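Local atomic coordinates of octopine dehydrogenase (Pecten maximus, PDB entry 3IQD), a protein that catalyses the NADH-dependent reductive condensation of L-arginine with pyruvate to D-octopine, and the reverse oxidation with NAD(+). Residues P116-F121 against T327-M332; M139-L144 against S164-S169; F200-I205 against L269-D274. All blocks are in the same frame, centred on the assembly; numbering follows the deposited sequence.

Interaction 1: residues P116-F121 against T327-M332; sequences PSQAGF and TEDIPM. With NAI (1,4-dihydronicotinamide adenine dinucleotide), chain B.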
loop_
_atom_site.group_PDB
_atom_site.type_symbol
_atom_site.label_atom_id
_atom_site.label_comp_id
_atom_site.label_asym_id
_atom_site.label_seq_id
_atom_site.Cartn_x
_atom_site.Cartn_y
_atom_site.Cartn_z
ATOM N N PRO A 116 -3.168 3.426 -1.206
ATOM C CA PRO A 116 -2.475 2.261 -1.736
ATOM C C PRO A 116 -3.139 0.961 -1.288
ATOM O O PRO A 116 -4.027 0.977 -0.431
ATOM C CB PRO A 116 -1.092 2.381 -1.104
ATOM C CG PRO A 116 -1.353 2.981 0.210
ATOM C CD PRO A 116 -2.542 3.893 0.043
ATOM N N SER A 117 -2.711 -0.151 -1.876
ATOM C CA SER A 117 -3.254 -1.463 -1.554
ATOM C C SER A 117 -2.638 -2.056 -0.307
ATOM O O SER A 117 -3.343 -2.585 0.557
ATOM C CB SER A 117 -2.997 -2.424 -2.712
ATOM O OG SER A 117 -4.101 -2.435 -3.584
ATOM N N GLN A 118 -1.311 -1.956 -0.229
ATOM C CA GLN A 118 -0.488 -2.832 0.604
ATOM C C GLN A 118 -0.655 -4.271 0.098
ATOM O O GLN A 118 -1.419 -4.518 -0.836
ATOM C CB GLN A 118 -0.815 -2.670 2.095
ATOM C CG GLN A 118 -0.474 -1.283 2.647
ATOM C CD GLN A 118 1.024 -1.016 2.659
ATOM O OE1 GLN A 118 1.792 -1.712 3.344
ATOM N NE2 GLN A 118 1.452 -0.006 1.899
ATOM N N ALA A 119 0.073 -5.215 0.680
ATOM C CA ALA A 119 0.042 -6.587 0.188
ATOM C C ALA A 119 -1.209 -7.338 0.652
ATOM O O ALA A 119 -1.713 -7.095 1.748
ATOM C CB ALA A 119 1.304 -7.317 0.599
ATOM N N GLY A 120 -1.717 -8.229 -0.199
ATOM C CA GLY A 120 -2.854 -9.090 0.150
ATOM C C GLY A 120 -4.226 -8.473 -0.038
ATOM O O GLY A 120 -5.236 -9.061 0.352
ATOM N N PHE A 121 -4.252 -7.293 -0.649
ATOM C CA PHE A 121 -5.471 -6.532 -0.922
ATOM C C PHE A 121 -6.525 -7.312 -1.739
ATOM O O PHE A 121 -7.721 -7.281 -1.416
ATOM C CB PHE A 121 -5.078 -5.228 -1.629
ATOM C CG PHE A 121 -6.233 -4.343 -1.996
ATOM C CD1 PHE A 121 -6.770 -4.378 -3.281
ATOM C CD2 PHE A 121 -6.760 -3.448 -1.073
ATOM C CE1 PHE A 121 -7.830 -3.552 -3.635
ATOM C CE2 PHE A 121 -7.824 -2.613 -1.420
ATOM C CZ PHE A 121 -8.359 -2.670 -2.707
ATOM N N THR A 327 3.941 -2.574 12.179
ATOM C CA THR A 327 2.528 -2.940 12.391
ATOM C C THR A 327 1.745 -3.042 11.083
ATOM O O THR A 327 0.656 -3.610 11.061
ATOM C CB THR A 327 1.772 -1.995 13.370
ATOM O OG1 THR A 327 1.766 -0.660 12.852
ATOM C CG2 THR A 327 2.395 -2.016 14.760
ATOM N N GLU A 328 2.300 -2.490 10.005
ATOM C CA GLU A 328 1.690 -2.594 8.674
ATOM C C GLU A 328 2.526 -3.456 7.738
ATOM O O GLU A 328 2.026 -4.432 7.186
ATOM C CB GLU A 328 1.471 -1.214 8.059
ATOM C CG GLU A 328 0.191 -0.522 8.494
ATOM C CD GLU A 328 -0.856 -0.461 7.391
ATOM O OE1 GLU A 328 -2.065 -0.495 7.723
ATOM O OE2 GLU A 328 -0.470 -0.370 6.199
ATOM N N ASP A 329 3.800 -3.102 7.584
ATOM C CA ASP A 329 4.697 -3.779 6.647
ATOM C C ASP A 329 4.921 -5.267 6.936
ATOM O O ASP A 329 5.328 -6.012 6.045
ATOM C CB ASP A 329 6.043 -3.050 6.561
ATOM C CG ASP A 329 5.942 -1.685 5.882
ATOM O OD1 ASP A 329 6.998 -1.147 5.475
ATOM O OD2 ASP A 329 4.817 -1.147 5.753
ATOM N N ILE A 330 4.663 -5.706 8.165
ATOM C CA ILE A 330 4.728 -7.139 8.467
ATOM C C ILE A 330 3.402 -7.859 8.140
ATOM O O ILE A 330 3.366 -8.663 7.204
ATOM C CB ILE A 330 5.234 -7.452 9.912
ATOM C CG1 ILE A 330 6.590 -6.784 10.187
ATOM C CG2 ILE A 330 5.315 -8.956 10.145
ATOM C CD1 ILE A 330 7.702 -7.177 9.230
ATOM N N PRO A 331 2.308 -7.560 8.882
ATOM C CA PRO A 331 1.095 -8.329 8.601
ATOM C C PRO A 331 0.474 -8.020 7.234
ATOM O O PRO A 331 -0.120 -8.908 6.613
ATOM C CB PRO A 331 0.146 -7.921 9.737
ATOM C CG PRO A 331 0.612 -6.600 10.170
ATOM C CD PRO A 331 2.091 -6.570 9.957
ATOM N N MET A 332 0.622 -6.777 6.776
ATOM C CA MET A 332 0.007 -6.328 5.529
ATOM C C MET A 332 1.060 -6.190 4.432
ATOM O O MET A 332 0.836 -5.534 3.415
ATOM C CB MET A 332 -0.730 -4.999 5.742
ATOM C CG MET A 332 -1.665 -4.985 6.938
ATOM S SD MET A 332 -3.231 -5.794 6.586
ATOM C CE MET A 332 -3.922 -5.961 8.224
HETATM P PA NAI B . -4.228 8.246 7.757
HETATM O O1A NAI B . -3.436 7.778 8.920
HETATM O O2A NAI B . -4.263 9.721 7.650
HETATM O O5B NAI B . -5.711 7.654 7.871
HETATM C C5B NAI B . -6.459 7.751 9.056
HETATM C C4B NAI B . -7.820 7.161 8.724
HETATM O O4B NAI B . -7.833 5.767 8.976
HETATM C C3B NAI B . -8.944 7.743 9.552
HETATM O O3B NAI B . -9.451 8.905 8.961
HETATM C C2B NAI B . -9.955 6.623 9.536
HETATM O O2B NAI B . -10.814 6.754 8.426
HETATM C C1B NAI B . -9.112 5.360 9.408
HETATM N N9A NAI B . -9.019 4.703 10.729
HETATM C C8A NAI B . -8.141 4.992 11.747
HETATM N N7A NAI B . -8.395 4.169 12.793
HETATM C C5A NAI B . -9.426 3.362 12.463
HETATM C C6A NAI B . -10.080 2.345 13.156
HETATM N N6A NAI B . -9.471 1.777 14.191
HETATM N N1A NAI B . -11.130 1.674 12.549
HETATM C C2A NAI B . -11.517 2.007 11.258
HETATM N N3A NAI B . -10.860 3.020 10.574
HETATM C C4A NAI B . -9.829 3.685 11.168
HETATM O O3 NAI B . -3.669 7.576 6.403
HETATM P PN NAI B . -3.209 8.446 5.126
HETATM O O1N NAI B . -2.244 9.468 5.576
HETATM O O2N NAI B . -4.391 8.881 4.329
HETATM O O5D NAI B . -2.407 7.329 4.301
HETATM C C5D NAI B . -3.094 6.241 3.720
HETATM C C4D NAI B . -2.108 5.118 3.428
HETATM O O4D NAI B . -1.141 5.575 2.504
HETATM C C3D NAI B . -1.372 4.681 4.685
HETATM O O3D NAI B . -1.344 3.276 4.714
HETATM C C2D NAI B . 0.033 5.227 4.536
HETATM O O2D NAI B . 0.982 4.294 5.002
HETATM C C1D NAI B . 0.169 5.473 3.034
HETATM N N1N NAI B . 0.969 6.672 2.694
HETATM C C2N NAI B . 0.794 7.885 3.326
HETATM C C3N NAI B . 1.575 8.993 2.970
HETATM C C7N NAI B . 1.089 10.382 3.280
HETATM O O7N NAI B . -0.049 10.574 4.092
HETATM N N7N NAI B . 1.754 11.419 2.772
HETATM C C4N NAI B . 2.536 8.853 1.964
HETATM C C5N NAI B . 2.706 7.630 1.318
HETATM C C6N NAI B . 1.907 6.546 1.695
#
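Gln-118 and Ala-119 meet segment 327-332 around the carbonyl oxygen of Met-332. Ala-119 N gives its hydrogen to Met-332 O at 2.9 Å, with a rather bent N-H...O angle of 138°. The CB of Ala-119 lies beside the same oxygen, as does the CB of Gln-118. The Met-332 side chain starts alongside Gln-118, CB to CB 4.3 Å, and then turns off towards Arg-381.

Gln-118 reaches further across. Its CG is anti to the carbonyl carbon (chi1 -65°), and the chain bends at chi2. This bend brings the amide round to the acidic pair Glu-328 and Asp-329. Glu-328 crosses it at about a right angle, with OE2 3.7 Å from Gln-118 CG. Gln-118 OE1 is 3.9 Å from Asp-329 OD2; both are acceptors, and no hydrogen bond joins them. The two flat groups are turned only 18° apart. Asp-329 spends its other oxygen, OD1, on a hydrogen bond to ND1 of the active-site His-212. Glu-328 lies close to Arg-324, which binds the dinucleotide.

The loop itself is tightly shaped. A cis peptide bond precedes Pro-116, whose CD packs on the nicotinamide ribose, 3.3 Å from NAI O4D. A type II turn runs from Gln-118 to Phe-121. Arg-381 binds the carbonyl oxygens of both Ser-117 and Ala-119, which fixes the backbone on either side of Gln-118.

The contact is polar and joined by a single hydrogen bond. It sets Gln-118, which binds pyruvate, next to the Asp-329 and His-212 pair. This is consistent with a substrate site shared by the loop after strand 111-114 and segment 327-332, in which Asp-329 would be a second-shell residue that orients His-212.

Interaction 2: residues M139-L144 against S164-S169; sequences MSFETL and SVLAAS. With AG2 (agmatine), chain C; NAI (1,4-dihydronicotinamide adenine dinucleotide), chain B.
Glu-142 OE2 takes the backbone N-H of Ala-167 at 2.7 Å. The donor comes from above the carboxylate plane, 51° out of it. In return, Glu-142 N binds Ala-167 O at 3.2 Å in a nearly straight bond. The carboxylate thus stands in for the carbonyl that Glu-142 would offer in a regular pair. Its CG lies between the backbone N and the carbonyl carbon (chi1 49°), and the chain is extended from there, so OE2 arrives alongside the opposite strand. The other oxygen, OE1, is 2.8 Å from NH2 of agmatine. Agmatine is decarboxylated arginine, so its guanidinium probably marks where that of the substrate lies.

Next to this pair along the chain, strands 137-141 and 161-171 run antiparallel. Ser-140 and Ser-169 form a hydrogen-bonded pair with two backbone bonds, and Phe-141 and Ala-168 form the next, non-hydrogen-bonded one. Strand 137-141 also pairs in parallel with 111-114 of the nucleotide-binding domain, so here the parallel Rossmann-type strands pass into an antiparallel extension.

Ala-168 CB sits over the centre of the Phe-141 ring, 3.4 Å from its centroid, in a CH-pi contact. The methyl CE of Met-139 touches the same CB. Phe-194 meets the Phe-141 ring edge-to-face.

Leu-166 closes the end near the ligands. Its CD1 lies against Thr-143 CG2 and Glu-142 OE2; CD2 touches Thr-143 O and reaches the Phe-141 ring, 3.9 Å from its CD2. Thr-143, a pyruvate-binding residue, packs its CB on the agmatine chain. Leu-144 CB lies 3.5 Å from C6N of the nicotinamide ring.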
loop_
_atom_site.group_PDB
_atom_site.type_symbol
_atom_site.label_atom_id
_atom_site.label_comp_id
_atom_site.label_asym_id
_atom_site.label_seq_id
_atom_site.Cartn_x
_atom_site.Cartn_y
_atom_site.Cartn_z
ATOM N N MET A 139 -7.924 -3.044 -8.590
ATOM C CA MET A 139 -6.764 -2.246 -8.983
ATOM C C MET A 139 -5.875 -1.956 -7.778
ATOM O O MET A 139 -6.348 -1.444 -6.764
ATOM C CB MET A 139 -7.226 -0.931 -9.618
ATOM C CG MET A 139 -6.241 -0.305 -10.586
ATOM S SD MET A 139 -6.975 1.129 -11.383
ATOM C CE MET A 139 -5.688 1.597 -12.534
ATOM N N SER A 140 -4.591 -2.273 -7.894
ATOM C CA SER A 140 -3.667 -2.108 -6.776
ATOM C C SER A 140 -2.550 -1.119 -7.084
ATOM O O SER A 140 -1.724 -1.370 -7.965
ATOM C CB SER A 140 -3.079 -3.462 -6.370
ATOM O OG SER A 140 -4.062 -4.273 -5.742
ATOM N N PHE A 141 -2.530 -0.002 -6.357
ATOM C CA PHE A 141 -1.502 1.030 -6.531
ATOM C C PHE A 141 -0.365 0.846 -5.543
ATOM O O PHE A 141 -0.602 0.569 -4.364
ATOM C CB PHE A 141 -2.102 2.428 -6.373
ATOM C CG PHE A 141 -2.790 2.940 -7.608
ATOM C CD1 PHE A 141 -4.115 2.607 -7.873
ATOM C CD2 PHE A 141 -2.108 3.767 -8.506
ATOM C CE1 PHE A 141 -4.754 3.086 -9.021
ATOM C CE2 PHE A 141 -2.736 4.249 -9.661
ATOM C CZ PHE A 141 -4.060 3.909 -9.920
ATOM N N GLU A 142 0.866 1.019 -6.029
ATOM C CA GLU A 142 2.088 0.754 -5.244
ATOM C C GLU A 142 2.193 1.535 -3.923
ATOM O O GLU A 142 2.478 0.957 -2.874
ATOM C CB GLU A 142 3.349 0.941 -6.105
ATOM C CG GLU A 142 3.412 2.248 -6.913
ATOM C CD GLU A 142 4.692 2.394 -7.745
ATOM O OE1 GLU A 142 5.633 1.587 -7.573
ATOM O OE2 GLU A 142 4.755 3.326 -8.575
ATOM N N THR A 143 1.951 2.843 -3.989
ATOM C CA THR A 143 1.987 3.727 -2.826
ATOM C C THR A 143 0.963 4.853 -3.016
ATOM O O THR A 143 0.199 4.838 -3.977
ATOM C CB THR A 143 3.429 4.273 -2.565
ATOM O OG1 THR A 143 3.471 4.980 -1.320
ATOM C CG2 THR A 143 3.900 5.194 -3.674
ATOM N N LEU A 144 0.935 5.818 -2.103
ATOM C CA LEU A 144 0.043 6.964 -2.248
ATOM C C LEU A 144 0.642 7.983 -3.223
ATOM O O LEU A 144 1.816 8.339 -3.102
ATOM C CB LEU A 144 -0.233 7.609 -0.886
ATOM C CG LEU A 144 -1.364 8.637 -0.782
ATOM C CD1 LEU A 144 -2.738 7.971 -0.804
ATOM C CD2 LEU A 144 -1.198 9.462 0.477
ATOM N N SER A 164 5.990 11.606 -9.589
ATOM C CA SER A 164 6.079 11.826 -11.027
ATOM C C SER A 164 5.407 10.691 -11.777
ATOM O O SER A 164 4.619 10.919 -12.700
ATOM C CB SER A 164 7.540 11.957 -11.472
ATOM O OG SER A 164 8.096 13.191 -11.058
ATOM N N VAL A 165 5.739 9.469 -11.375
ATOM C CA VAL A 165 5.146 8.274 -11.955
ATOM C C VAL A 165 4.617 7.386 -10.842
ATOM O O VAL A 165 5.106 7.443 -9.712
ATOM C CB VAL A 165 6.151 7.484 -12.848
ATOM C CG1 VAL A 165 6.452 8.251 -14.126
ATOM C CG2 VAL A 165 7.435 7.160 -12.091
ATOM N N LEU A 166 3.608 6.585 -11.159
ATOM C CA LEU A 166 3.079 5.618 -10.210
ATOM C C LEU A 166 2.499 4.425 -10.951
ATOM O O LEU A 166 1.833 4.589 -11.974
ATOM C CB LEU A 166 2.017 6.257 -9.313
ATOM C CG LEU A 166 1.902 5.664 -7.906
ATOM C CD1 LEU A 166 3.152 5.995 -7.110
ATOM C CD2 LEU A 166 0.653 6.165 -7.190
ATOM N N ALA A 167 2.760 3.229 -10.434
ATOM C CA ALA A 167 2.308 1.997 -11.065
ATOM C C ALA A 167 1.093 1.427 -10.352
ATOM O O ALA A 167 0.916 1.630 -9.148
ATOM C CB ALA A 167 3.430 0.976 -11.094
ATOM N N ALA A 168 0.255 0.720 -11.108
ATOM C CA ALA A 168 -0.882 -0.006 -10.550
ATOM C C ALA A 168 -1.099 -1.301 -11.314
ATOM O O ALA A 168 -0.893 -1.353 -12.523
ATOM C CB ALA A 168 -2.137 0.845 -10.587
ATOM N N SER A 169 -1.501 -2.350 -10.606
ATOM C CA SER A 169 -1.857 -3.605 -11.253
ATOM C C SER A 169 -3.363 -3.670 -11.424
ATOM O O SER A 169 -4.095 -2.864 -10.848
ATOM C CB SER A 169 -1.375 -4.797 -10.431
ATOM O OG SER A 169 -2.221 -5.025 -9.314
HETATM N N AG2 C . 6.335 2.779 2.076
HETATM C CA AG2 C . 5.809 2.872 0.685
HETATM C CB AG2 C . 6.963 2.996 -0.310
HETATM C CG AG2 C . 6.555 2.901 -1.771
HETATM C CD AG2 C . 6.596 1.465 -2.278
HETATM N NE AG2 C . 7.137 1.375 -3.633
HETATM C CZ AG2 C . 6.807 0.434 -4.516
HETATM N NH1 AG2 C . 5.930 -0.510 -4.199
HETATM N NH2 AG2 C . 7.357 0.439 -5.722
HETATM P PA NAI B . -4.228 8.246 7.757
HETATM O O1A NAI B . -3.436 7.778 8.920
HETATM O O2A NAI B . -4.263 9.721 7.650
HETATM O O5B NAI B . -5.711 7.654 7.871
HETATM C C5B NAI B . -6.459 7.751 9.056
HETATM C C4B NAI B . -7.820 7.161 8.724
HETATM O O4B NAI B . -7.833 5.767 8.976
HETATM C C3B NAI B . -8.944 7.743 9.552
HETATM O O3B NAI B . -9.451 8.905 8.961
HETATM C C2B NAI B . -9.955 6.623 9.536
HETATM O O2B NAI B . -10.814 6.754 8.426
HETATM C C1B NAI B . -9.112 5.360 9.408
HETATM N N9A NAI B . -9.019 4.703 10.729
HETATM C C8A NAI B . -8.141 4.992 11.747
HETATM N N7A NAI B . -8.395 4.169 12.793
HETATM C C5A NAI B . -9.426 3.362 12.463
HETATM C C6A NAI B . -10.080 2.345 13.156
HETATM N N6A NAI B . -9.471 1.777 14.191
HETATM N N1A NAI B . -11.130 1.674 12.549
HETATM C C2A NAI B . -11.517 2.007 11.258
HETATM N N3A NAI B . -10.860 3.020 10.574
HETATM C C4A NAI B . -9.829 3.685 11.168
HETATM O O3 NAI B . -3.669 7.576 6.403
HETATM P PN NAI B . -3.209 8.446 5.126
HETATM O O1N NAI B . -2.244 9.468 5.576
HETATM O O2N NAI B . -4.391 8.881 4.329
HETATM O O5D NAI B . -2.407 7.329 4.301
HETATM C C5D NAI B . -3.094 6.241 3.720
HETATM C C4D NAI B . -2.108 5.118 3.428
HETATM O O4D NAI B . -1.141 5.575 2.504
HETATM C C3D NAI B . -1.372 4.681 4.685
HETATM O O3D NAI B . -1.344 3.276 4.714
HETATM C C2D NAI B . 0.033 5.227 4.536
HETATM O O2D NAI B . 0.982 4.294 5.002
HETATM C C1D NAI B . 0.169 5.473 3.034
HETATM N N1N NAI B . 0.969 6.672 2.694
HETATM C C2N NAI B . 0.794 7.885 3.326
HETATM C C3N NAI B . 1.575 8.993 2.970
HETATM C C7N NAI B . 1.089 10.382 3.280
HETATM O O7N NAI B . -0.049 10.574 4.092
HETATM N N7N NAI B . 1.754 11.419 2.772
HETATM C C4N NAI B . 2.536 8.853 1.964
HETATM C C5N NAI B . 2.706 7.630 1.318
HETATM C C6N NAI B . 1.907 6.546 1.695
#

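Interaction 3: residues F200-I205 against L269-D274; sequences FLEMLI and LSDDKD. Unlike the reference sequence in segment 269-274: Asp-272 (reference Val).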
loop_
_atom_site.group_PDB
_atom_site.type_symbol
_atom_site.label_atom_id
_atom_site.label_comp_id
_atom_site.label_asym_id
_atom_site.label_seq_id
_atom_site.Cartn_x
_atom_site.Cartn_y
_atom_site.Cartn_z
ATOM N N PHE A 200 -0.582 -8.538 -11.133
ATOM C CA PHE A 200 -0.826 -8.102 -9.753
ATOM C C PHE A 200 0.171 -8.663 -8.732
ATOM O O PHE A 200 0.513 -7.987 -7.753
ATOM C CB PHE A 200 -2.288 -8.345 -9.331
ATOM C CG PHE A 200 -2.558 -9.723 -8.791
ATOM C CD1 PHE A 200 -2.819 -10.787 -9.651
ATOM C CD2 PHE A 200 -2.566 -9.956 -7.415
ATOM C CE1 PHE A 200 -3.075 -12.064 -9.148
ATOM C CE2 PHE A 200 -2.818 -11.229 -6.905
ATOM C CZ PHE A 200 -3.074 -12.282 -7.775
ATOM N N LEU A 201 0.641 -9.888 -8.963
ATOM C CA LEU A 201 1.633 -10.496 -8.077
ATOM C C LEU A 201 2.977 -9.781 -8.166
ATOM O O LEU A 201 3.698 -9.693 -7.172
ATOM C CB LEU A 201 1.798 -11.992 -8.354
ATOM C CG LEU A 201 0.676 -12.921 -7.876
ATOM C CD1 LEU A 201 0.938 -14.338 -8.349
ATOM C CD2 LEU A 201 0.529 -12.888 -6.356
ATOM N N GLU A 202 3.297 -9.270 -9.354
ATOM C CA GLU A 202 4.486 -8.447 -9.560
ATOM C C GLU A 202 4.410 -7.207 -8.675
ATOM O O GLU A 202 5.359 -6.876 -7.963
ATOM C CB GLU A 202 4.586 -8.046 -11.034
ATOM C CG GLU A 202 5.470 -6.834 -11.327
ATOM C CD GLU A 202 4.992 -6.041 -12.538
ATOM O OE1 GLU A 202 4.482 -6.663 -13.503
ATOM O OE2 GLU A 202 5.136 -4.797 -12.526
ATOM N N MET A 203 3.255 -6.548 -8.726
ATOM C CA MET A 203 2.970 -5.341 -7.963
ATOM C C MET A 203 3.053 -5.587 -6.455
ATOM O O MET A 203 3.583 -4.758 -5.708
ATOM C CB MET A 203 1.581 -4.829 -8.356
ATOM C CG MET A 203 0.996 -3.734 -7.472
ATOM S SD MET A 203 1.991 -2.234 -7.431
ATOM C CE MET A 203 2.144 -1.856 -9.181
ATOM N N LEU A 204 2.518 -6.727 -6.021
ATOM C CA LEU A 204 2.573 -7.145 -4.622
ATOM C C LEU A 204 4.020 -7.369 -4.171
ATOM O O LEU A 204 4.427 -6.876 -3.123
ATOM C CB LEU A 204 1.728 -8.416 -4.421
ATOM C CG LEU A 204 1.547 -9.057 -3.040
ATOM C CD1 LEU A 204 0.282 -9.872 -3.047
ATOM C CD2 LEU A 204 2.726 -9.937 -2.643
ATOM N N ILE A 205 4.785 -8.111 -4.967
ATOM C CA ILE A 205 6.189 -8.393 -4.660
ATOM C C ILE A 205 7.057 -7.124 -4.723
ATOM O O ILE A 205 7.916 -6.917 -3.869
ATOM C CB ILE A 205 6.762 -9.502 -5.583
ATOM C CG1 ILE A 205 5.963 -10.799 -5.417
ATOM C CG2 ILE A 205 8.227 -9.756 -5.275
ATOM C CD1 ILE A 205 6.136 -11.789 -6.557
ATOM N N LEU A 269 5.561 -12.119 -14.952
ATOM C CA LEU A 269 6.088 -11.426 -13.782
ATOM C C LEU A 269 7.541 -11.020 -14.010
ATOM O O LEU A 269 8.350 -11.018 -13.079
ATOM C CB LEU A 269 5.989 -12.325 -12.544
ATOM C CG LEU A 269 4.720 -12.372 -11.691
ATOM C CD1 LEU A 269 3.540 -12.955 -12.447
ATOM C CD2 LEU A 269 4.989 -13.186 -10.435
ATOM N N SER A 270 7.867 -10.674 -15.253
ATOM C CA SER A 270 9.241 -10.343 -15.632
ATOM C C SER A 270 9.649 -8.928 -15.212
ATOM O O SER A 270 10.837 -8.587 -15.229
ATOM C CB SER A 270 9.449 -10.543 -17.134
ATOM O OG SER A 270 8.651 -9.644 -17.882
ATOM N N ASP A 271 8.668 -8.114 -14.827
ATOM C CA ASP A 271 8.944 -6.761 -14.351
ATOM C C ASP A 271 9.349 -6.721 -12.881
ATOM O O ASP A 271 9.539 -5.641 -12.327
ATOM C CB ASP A 271 7.761 -5.822 -14.608
ATOM C CG ASP A 271 7.698 -5.330 -16.044
ATOM O OD1 ASP A 271 8.320 -5.948 -16.935
ATOM O OD2 ASP A 271 7.006 -4.325 -16.284
ATOM N N ASP A 272 9.475 -7.888 -12.253
ATOM C CA ASP A 272 10.150 -7.982 -10.963
ATOM C C ASP A 272 11.628 -7.746 -11.178
ATOM O O ASP A 272 12.310 -8.546 -11.823
ATOM C CB ASP A 272 9.955 -9.349 -10.329
ATOM C CG ASP A 272 8.614 -9.492 -9.689
ATOM O OD1 ASP A 272 7.651 -9.883 -10.393
ATOM O OD2 ASP A 272 8.532 -9.215 -8.473
ATOM N N LYS A 273 12.109 -6.633 -10.643
ATOM C CA LYS A 273 13.477 -6.202 -10.865
ATOM C C LYS A 273 14.222 -6.031 -9.548
ATOM O O LYS A 273 13.620 -6.072 -8.473
ATOM C CB LYS A 273 13.508 -4.913 -11.698
ATOM C CG LYS A 273 12.449 -3.869 -11.316
ATOM C CD LYS A 273 12.318 -2.767 -12.373
ATOM C CE LYS A 273 11.612 -3.271 -13.632
ATOM N NZ LYS A 273 11.824 -2.375 -14.801
ATOM N N ASP A 274 15.539 -5.869 -9.646
ATOM C CA ASP A 274 16.376 -5.600 -8.496
ATOM C C ASP A 274 15.962 -4.290 -7.870
ATOM O O ASP A 274 15.607 -3.344 -8.569
ATOM C CB ASP A 274 17.847 -5.520 -8.911
ATOM C CG ASP A 274 18.563 -6.848 -8.783
ATOM O OD1 ASP A 274 19.046 -7.364 -9.818
ATOM O OD2 ASP A 274 18.643 -7.376 -7.645
#
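Glu-202 of helix 200-205 lies against the turn Leu-269 to Asp-272 along its whole side chain. Its CB is 3.6 Å from Asp-272 OD1. The CG is still near that oxygen and begins to meet Asp-271 CB. The CD lies against Asp-271 CB at 3.5 Å, and both oxygens stay about as close to this methylene. At the tip, OE2 is 4.2 Å from Asp-271 OD2, a pair of like charges. OE1 turns back to its own chain and makes a weak hydrogen bond with His-199 N. The CG is anti to the backbone N (chi1 160°), and the chain bends at chi2, which carries the carboxylate across Asp-271.

The like charges have a counter-ion nearby. Asp-271 OD1 forms a salt bridge with Lys-198, which would be expected to ease the repulsion.

Asp-272, where the reference sequence has Val, slides past Glu-202 in the opposite direction, their carboxylate planes 79° apart. Its OD2 meets CB and CG2 of Ile-205, 3.3 Å from CG2, with the two side chains crossing at about a right angle.

Leu-269 supplies the apolar part. Its CD2 is 4.0 Å from Leu-201 CB and 4.3 Å from Ile-205 CD1. The leucine also packs on Met-261 of helix 240-263.

No hydrogen bond links the two segments. Helix 200-205 leads straight into Met-206, which binds L-arginine and whose O is hydrogen-bonded to agmatine. The arrangement is a type I beta turn packed on a short helix, within the alpha-helical domain of the octopine/nopaline dehydrogenases.

Overall arrangement
From the N terminus, the chain reaches 116-121 after strand 111-114. The loop opened there closes last, at 327-332, in interaction 1. Interactions 2 and 3 are both nested inside it and follow each other in series. Interaction 2 closes a short, strand-rich loop between 139-144 and 164-169. Interaction 3 closes a longer one, about half helical and without strands, between 200-205 and 269-274. Ser-117 and Ser-140 probably hydrogen-bond, joining interactions 1 and 2, which both touch NAI. Met-203 and Phe-200 pack on the strands of interaction 2, and Leu-204 packs on Ala-119. Helix 200-205 thus packs on one side against the strands of interaction 2 and on another against the loop after helix 240-263.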